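Local coordinates for protein 6-carboxyhexanoate--coa ligase (Bacillus subtilis, PDB 5FLG) that belongs to the 6-carboxyhexanoate--CoA ligase family and binds phosphoaminophosphonic acid-adenylate ester, magnesium and pimelic acid in adjoining pockets, at residues Ser53-Lys58 with Asp197-Thr202. Sequence-based numbering, arbitrary orientation.
With MG (magnesium ion), chain F; ANP (phosphoaminophosphonic acid-adenylate ester), chain D; PML (pimelic acid), chain C.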
ATOM      1  N   SER A  53       4.666  15.858  -2.310  1.00 39.74           N
ATOM      2  CA  SER A  53       4.911  17.281  -2.359  1.00 42.15           C
ATOM      3  C   SER A  53       4.639  17.898  -0.990  1.00 39.83           C
ATOM      4  O   SER A  53       4.123  18.994  -0.898  1.00 48.12           O
ATOM      5  CB  SER A  53       3.983  17.909  -3.399  1.00 41.01           C
ATOM      6  OG  SER A  53       2.636  17.704  -3.003  1.00 53.34           O
ATOM      7  N   HIS A  54       4.897  17.169   0.085  1.00 36.84           N
ATOM      8  CA  HIS A  54       4.476  17.642   1.390  1.00 36.24           C
ATOM      9  C   HIS A  54       5.497  18.626   1.963  1.00 37.80           C
ATOM     10  O   HIS A  54       6.694  18.392   1.895  1.00 33.97           O
ATOM     11  CB  HIS A  54       4.252  16.479   2.348  1.00 34.32           C
ATOM     12  CG  HIS A  54       3.292  16.792   3.448  1.00 35.19           C
ATOM     13  ND1 HIS A  54       3.577  17.719   4.426  1.00 38.02           N
ATOM     14  CD2 HIS A  54       1.984  16.488   3.595  1.00 34.27           C
ATOM     15  CE1 HIS A  54       2.526  17.857   5.213  1.00 39.38           C
ATOM     16  NE2 HIS A  54       1.535  17.148   4.708  1.00 35.72           N
ATOM     17  N   SER A  55       5.002  19.665   2.629  1.00 35.76           N
ATOM     18  CA  SER A  55       5.848  20.651   3.289  1.00 37.36           C
ATOM     19  C   SER A  55       6.634  20.082   4.480  1.00 41.73           C
ATOM     20  O   SER A  55       7.545  20.726   4.973  1.00 42.71           O
ATOM     21  CB  SER A  55       4.979  21.809   3.783  1.00 41.96           C
ATOM     22  OG  SER A  55       4.096  21.393   4.840  1.00 48.19           O
ATOM     23  N   ARG A  56       6.237  18.925   5.010  1.00 38.02           N
ATOM     24  CA  ARG A  56       7.001  18.316   6.079  1.00 38.27           C
ATOM     25  C   ARG A  56       8.219  17.548   5.514  1.00 40.25           C
ATOM     26  O   ARG A  56       9.007  16.992   6.262  1.00 45.69           O
ATOM     27  CB  ARG A  56       6.110  17.402   6.934  1.00 36.70           C
ATOM     28  CG  ARG A  56       5.115  18.175   7.797  1.00 37.41           C
ATOM     29  CD  ARG A  56       4.058  17.305   8.463  1.00 33.68           C
ATOM     30  NE  ARG A  56       4.612  16.242   9.288  1.00 30.03           N
ATOM     31  CZ  ARG A  56       4.947  16.368  10.567  1.00 33.59           C
ATOM     32  NH1 ARG A  56       4.852  17.542  11.174  1.00 35.49           N
ATOM     33  NH2 ARG A  56       5.497  15.343  11.208  1.00 31.49           N
ATOM     34  N   GLY A  57       8.369  17.527   4.192  1.00 42.30           N
ATOM     35  CA  GLY A  57       9.543  16.941   3.550  1.00 41.06           C
ATOM     36  C   GLY A  57       9.212  15.790   2.601  1.00 46.22           C
ATOM     37  O   GLY A  57       8.054  15.364   2.468  1.00 40.84           O
ATOM     38  N   LYS A  58      10.255  15.208   2.027  1.00 44.03           N
ATOM     39  CA  LYS A  58      10.125  14.161   1.008  1.00 47.35           C
ATOM     40  C   LYS A  58      10.176  12.780   1.680  1.00 42.11           C
ATOM     41  O   LYS A  58      11.072  12.500   2.466  1.00 42.52           O
ATOM     42  CB  LYS A  58      11.264  14.307  -0.008  1.00 50.62           C
ATOM     43  CG  LYS A  58      11.660  13.020  -0.705  1.00 61.05           C
ATOM     44  CD  LYS A  58      12.993  13.149  -1.432  1.00 65.45           C
ATOM     45  CE  LYS A  58      13.688  11.797  -1.547  1.00 66.46           C
ATOM     46  NZ  LYS A  58      14.809  11.853  -2.525  1.00 67.86           N
ATOM     47  N   ASP A 197       1.452  20.780   9.739  1.00 26.78           N
ATOM     48  CA  ASP A 197       2.213  21.393   8.606  1.00 33.37           C
ATOM     49  C   ASP A 197       2.868  22.735   9.025  1.00 36.94           C
ATOM     50  O   ASP A 197       2.211  23.586   9.616  1.00 33.48           O
ATOM     51  CB  ASP A 197       1.283  21.676   7.436  1.00 33.65           C
ATOM     52  CG  ASP A 197       0.588  20.423   6.881  1.00 39.77           C
ATOM     53  OD1 ASP A 197       0.829  19.271   7.327  1.00 41.39           O
ATOM     54  OD2 ASP A 197      -0.302  20.620   6.026  1.00 48.29           O
ATOM     55  N   PRO A 198       4.103  23.009   8.554  1.00 41.90           N
ATOM     56  CA  PRO A 198       4.738  24.262   8.958  1.00 39.19           C
ATOM     57  C   PRO A 198       4.103  25.487   8.307  1.00 34.96           C
ATOM     58  O   PRO A 198       4.294  26.605   8.764  1.00 37.21           O
ATOM     59  CB  PRO A 198       6.200  24.081   8.513  1.00 37.56           C
ATOM     60  CG  PRO A 198       6.151  23.043   7.451  1.00 42.24           C
ATOM     61  CD  PRO A 198       5.047  22.107   7.868  1.00 39.32           C
ATOM     62  N   ASP A 199       3.272  25.281   7.311  1.00 35.61           N
ATOM     63  CA  ASP A 199       2.862  26.393   6.461  1.00 39.10           C
ATOM     64  C   ASP A 199       1.348  26.534   6.500  1.00 40.52           C
ATOM     65  O   ASP A 199       0.769  27.188   5.636  1.00 37.17           O
ATOM     66  CB  ASP A 199       3.328  26.171   5.030  1.00 42.04           C
ATOM     67  CG  ASP A 199       2.963  24.781   4.514  1.00 49.87           C
ATOM     68  OD1 ASP A 199       2.608  23.862   5.319  1.00 50.10           O
ATOM     69  OD2 ASP A 199       2.981  24.625   3.286  1.00 49.75           O
ATOM     70  N   TYR A 200       0.725  26.045   7.576  1.00 32.93           N
ATOM     71  CA  TYR A 200      -0.723  26.227   7.738  1.00 33.57           C
ATOM     72  C   TYR A 200      -1.130  26.312   9.200  1.00 34.38           C
ATOM     73  O   TYR A 200      -0.901  25.366   9.976  1.00 32.74           O
ATOM     74  CB  TYR A 200      -1.445  25.080   7.064  1.00 33.70           C
ATOM     75  CG  TYR A 200      -2.887  25.370   6.794  1.00 37.13           C
ATOM     76  CD1 TYR A 200      -3.268  26.149   5.703  1.00 33.54           C
ATOM     77  CD2 TYR A 200      -3.879  24.945   7.687  1.00 34.60           C
ATOM     78  CE1 TYR A 200      -4.601  26.416   5.444  1.00 32.36           C
ATOM     79  CE2 TYR A 200      -5.207  25.279   7.485  1.00 34.97           C
ATOM     80  CZ  TYR A 200      -5.569  26.008   6.372  1.00 35.34           C
ATOM     81  OH  TYR A 200      -6.896  26.242   6.127  1.00 33.93           O
ATOM     82  N   ILE A 201      -1.608  27.491   9.601  1.00 32.63           N
ATOM     83  CA  ILE A 201      -1.788  27.803  11.019  1.00 35.76           C
ATOM     84  C   ILE A 201      -3.245  27.855  11.477  1.00 34.52           C
ATOM     85  O   ILE A 201      -3.529  28.046  12.665  1.00 34.51           O
ATOM     86  CB  ILE A 201      -1.101  29.117  11.380  1.00 37.55           C
ATOM     87  CG1 ILE A 201      -1.770  30.288  10.661  1.00 39.82           C
ATOM     88  CG2 ILE A 201       0.368  29.055  11.010  1.00 39.34           C
ATOM     89  CD1 ILE A 201      -1.374  31.634  11.229  1.00 42.74           C
ATOM     90  N   THR A 202      -4.165  27.700  10.533  1.00 38.35           N
ATOM     91  CA  THR A 202      -5.588  27.574  10.871  1.00 33.88           C
ATOM     92  C   THR A 202      -5.923  26.221  11.430  1.00 31.87           C
ATOM     93  O   THR A 202      -5.321  25.213  11.045  1.00 30.88           O
ATOM     94  CB  THR A 202      -6.469  27.821   9.667  1.00 32.84           C
ATOM     95  OG1 THR A 202      -6.193  29.125   9.157  1.00 39.44           O
ATOM     96  CG2 THR A 202      -7.927  27.730  10.030  1.00 37.72           C
TER
HETATM   97 MG    MG F 704      -0.214  17.457   8.111  1.00 45.34          MG
HETATM   98  PG  ANP D 702      -1.542  15.667   5.474  1.00 34.61           P
HETATM   99  O1G ANP D 702      -0.852  15.130   4.250  1.00 32.91           O
HETATM  100  O2G ANP D 702      -0.916  16.941   5.972  1.00 36.24           O
HETATM  101  O3G ANP D 702      -3.029  15.788   5.385  1.00 29.62           O
HETATM  102  PB  ANP D 702      -2.255  14.251   7.986  1.00 29.51           P
HETATM  103  O1B ANP D 702      -3.638  14.091   7.461  1.00 25.35           O
HETATM  104  O2B ANP D 702      -1.552  13.219   8.786  1.00 29.38           O
HETATM  105  N3B ANP D 702      -1.191  14.470   6.642  1.00 27.99           N
HETATM  106  PA  ANP D 702      -3.217  16.833   8.819  1.00 34.05           P
HETATM  107  O1A ANP D 702      -2.564  18.133   8.912  1.00 28.96           O
HETATM  108  O2A ANP D 702      -4.304  16.535   7.825  1.00 32.00           O
HETATM  109  O3A ANP D 702      -2.132  15.645   8.802  1.00 31.40           O
HETATM  110  O5' ANP D 702      -3.834  16.588  10.331  1.00 27.61           O
HETATM  111  C5' ANP D 702      -3.195  17.123  11.455  1.00 29.63           C
HETATM  112  C4' ANP D 702      -3.117  16.057  12.551  1.00 29.70           C
HETATM  113  O4' ANP D 702      -4.441  15.577  12.822  1.00 29.85           O
HETATM  114  C3' ANP D 702      -2.292  14.854  12.122  1.00 29.55           C
HETATM  115  O3' ANP D 702      -0.932  14.985  12.517  1.00 33.47           O
HETATM  116  C2' ANP D 702      -2.927  13.731  12.890  1.00 30.57           C
HETATM  117  O2' ANP D 702      -2.441  13.764  14.233  1.00 26.08           O
HETATM  118  C1' ANP D 702      -4.370  14.148  12.889  1.00 30.02           C
HETATM  119  N9  ANP D 702      -5.049  13.488  11.768  1.00 32.14           N
HETATM  120  C8  ANP D 702      -4.962  13.787  10.424  1.00 37.16           C
HETATM  121  N7  ANP D 702      -5.808  13.000   9.718  1.00 34.41           N
HETATM  122  C5  ANP D 702      -6.409  12.162  10.617  1.00 27.81           C
HETATM  123  C6  ANP D 702      -7.374  11.051  10.577  1.00 31.13           C
HETATM  124  N6  ANP D 702      -7.893  10.607   9.428  1.00 35.14           N
HETATM  125  N1  ANP D 702      -7.746  10.469  11.738  1.00 27.74           N
HETATM  126  C2  ANP D 702      -7.225  10.860  12.906  1.00 26.06           C
HETATM  127  N3  ANP D 702      -6.393  11.904  13.057  1.00 27.49           N
HETATM  128  C4  ANP D 702      -5.887  12.491  11.946  1.00 28.03           C
HETATM  129  C1  PML C 701      -9.503  24.475   8.035  1.00 47.65           C
HETATM  130  O11 PML C 701     -10.750  24.586   8.274  1.00 33.44           O
HETATM  131  O12 PML C 701      -8.910  25.314   7.269  1.00 38.63           O
HETATM  132  C2  PML C 701      -8.696  23.585   8.999  1.00 40.91           C
HETATM  133  C3  PML C 701      -7.849  22.479   8.390  1.00 43.59           C
HETATM  134  C4  PML C 701      -6.577  22.160   9.198  1.00 36.86           C
HETATM  135  C5  PML C 701      -6.377  20.692   9.521  1.00 47.91           C
HETATM  136  C6  PML C 701      -4.985  20.153   9.199  1.00 46.34           C
HETATM  137  C7  PML C 701      -4.640  20.295   7.715  1.00 53.70           C
HETATM  138  O71 PML C 701      -5.375  19.740   6.864  1.00 55.69           O
HETATM  139  O72 PML C 701      -3.566  20.861   7.388  1.00 48.81           O
HETATM  140  O   HOH W   1       1.148  15.351   8.083  1.00 36.55           O
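His54 and Asp197 meet at the magnesium-nucleotide site, a worked example of two loops sharing one phosphate oxygen, one by a hydrogen bond and the other through a metal. Asp197 OD1 binds a magnesium ion at 2.2 Å, with Asp196 as the other protein ligand, and O2G of the phosphoaminophosphonic acid-adenylate ester binds the same ion. His54 NE2 donates a nearly straight bond of 2.8 Å to that O2G (171° at the hydrogen). With CG anti to the backbone N (chi1 -155°), the ring is turned 82° from the Asp197 carboxylate, and its CE1 edge lies 3.1 Å from Asp197 OD1. Within the type I turn from His54 to Gly57, Arg56 N donates to His54 ND1 in the ring plane (3.0 Å), which holds the ring's rotation and leaves NE2 as the donor. Farther out, Ser55 OG donates to Asp199 OD1 at 2.9 Å from above the carboxylate plane, and packs against Pro198 CD. Arg56 CG touches the same proline carbon, while its guanidinium reaches back to Asp196 O. Asp197 OD2 forms a salt bridge with Arg171; 197-202 also touches pimelic acid through Tyr200. Segment 53-58 lies between helix 40-52 and strand 61-68 of the antiparallel sheet, with His54 touching strand 26-36; 197-202 lies between strands 188-194 and 203-207 of the mixed sheet.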